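Local coordinates for Alr4995 protein (Nostoc sp., PDB 6LRF) that acts as a bifunctional arginine dihydrolase and ornithine cyclodeaminase, hydrolysing arginine to ornithine and converting ornithine to proline, at the interface of chains A and B. Residues are numbered along the deposited sequence; one frame, centred on the assembly and turned at random. Chains: chain A/B, Alr4995 protein.

The interface of chains A and B. Residues chain A 501-503, 679; chain B 465-468.
B:Glu467 and B:Arg468, at the start of a helix, turn their backbone N-H groups onto A:Thr502 at the end of a short helix. The amide N of B:Glu467 donates to the hydroxyl OG1 of A:Thr502 at 3.2 Å. The next amide, B:Arg468 N, reaches the carbonyl O of A:Thr502 at 3.3 Å, almost in line with the C=O bond. That hydroxyl, placed anti to its own backbone N (chi1 -158°), in turn gives its hydrogen to A:Asp679 OD1 at 2.6 Å, on the carboxylate oxygen's syn lone pair. A:Asp679, itself packed against B:Ser466 and B:Glu467, probably holds the threonine hydroxyl in this rotation, and its negative charge probably also suits the amino end of the helix.

The guanidinium of B:Arg468 binds a backbone carbonyl: the chain runs alongside the A:Thr502 carbonyl, bends at chi3 (-137°) and gives its NE to A:His501 O at 3.0 Å, with the oxygen tilted from the guanidinium plane; NH2 adds a weak bond to the same oxygen. Cutting this residue back to an alanine would probably leave A:His501 O without its guanidinium donors.

This helix-end to helix-end patch of a two-fold interface probably helps hold the deposited four-copy assembly together. It joins the C-terminal end of helix 498-502, with A:Asp679 just before helix 680-693, both in the Rossmann-fold region, to the N-terminus of helix 467-486 in chain B.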
# COMPACT_ATOMS: atom_id res chain seq x y z
N HIS A 501 -6.01 -4.71 18.96
CA HIS A 501 -5.06 -5.62 18.32
C HIS A 501 -3.67 -5.05 18.23
O HIS A 501 -2.68 -5.76 18.37
CB HIS A 501 -5.48 -5.97 16.89
CG HIS A 501 -6.73 -6.76 16.80
ND1 HIS A 501 -7.04 -7.77 17.69
CD2 HIS A 501 -7.75 -6.72 15.90
CE1 HIS A 501 -8.20 -8.30 17.35
NE2 HIS A 501 -8.65 -7.69 16.27
N THR A 502 -3.61 -3.76 17.93
CA THR A 502 -2.34 -3.16 17.60
C THR A 502 -1.56 -2.86 18.88
O THR A 502 -0.33 -2.74 18.85
CB THR A 502 -2.53 -1.88 16.78
OG1 THR A 502 -1.32 -1.61 16.07
CG2 THR A 502 -2.89 -0.72 17.69
N GLY A 503 -2.28 -2.77 19.99
CA GLY A 503 -1.67 -2.58 21.29
C GLY A 503 -2.05 -1.26 21.93
O GLY A 503 -1.38 -0.80 22.86
N ASP A 679 -0.49 3.95 12.32
CA ASP A 679 -0.96 2.94 13.28
C ASP A 679 -1.71 3.64 14.42
O ASP A 679 -1.19 4.58 15.03
CB ASP A 679 0.24 2.14 13.81
CG ASP A 679 -0.17 1.00 14.75
OD1 ASP A 679 -0.14 -0.17 14.31
OD2 ASP A 679 -0.49 1.25 15.93
N SER B 465 3.86 -2.32 10.30
CA SER B 465 4.08 -3.04 11.57
C SER B 465 3.19 -2.51 12.69
O SER B 465 2.95 -1.31 12.79
CB SER B 465 5.55 -2.96 11.99
OG SER B 465 6.43 -3.20 10.89
N SER B 466 2.70 -3.40 13.55
CA SER B 466 1.81 -2.99 14.64
C SER B 466 2.53 -2.10 15.67
O SER B 466 3.74 -1.83 15.54
CB SER B 466 1.23 -4.22 15.34
OG SER B 466 2.24 -5.04 15.89
N GLU B 467 1.80 -1.63 16.67
CA GLU B 467 2.46 -0.86 17.72
C GLU B 467 3.40 -1.78 18.49
O GLU B 467 4.54 -1.41 18.75
CB GLU B 467 1.46 -0.22 18.69
CG GLU B 467 2.13 0.64 19.79
CD GLU B 467 1.18 1.02 20.93
OE1 GLU B 467 1.67 1.50 21.98
OE2 GLU B 467 -0.07 0.85 20.78
N ARG B 468 2.91 -2.97 18.85
CA ARG B 468 3.72 -3.93 19.60
C ARG B 468 5.06 -4.18 18.89
O ARG B 468 6.12 -4.19 19.53
CB ARG B 468 3.00 -5.27 19.78
CG ARG B 468 1.48 -5.24 19.78
CD ARG B 468 0.94 -6.57 20.31
NE ARG B 468 -0.18 -7.07 19.51
CZ ARG B 468 -0.09 -8.05 18.61
NH1 ARG B 468 1.07 -8.65 18.38
NH2 ARG B 468 -1.18 -8.43 17.93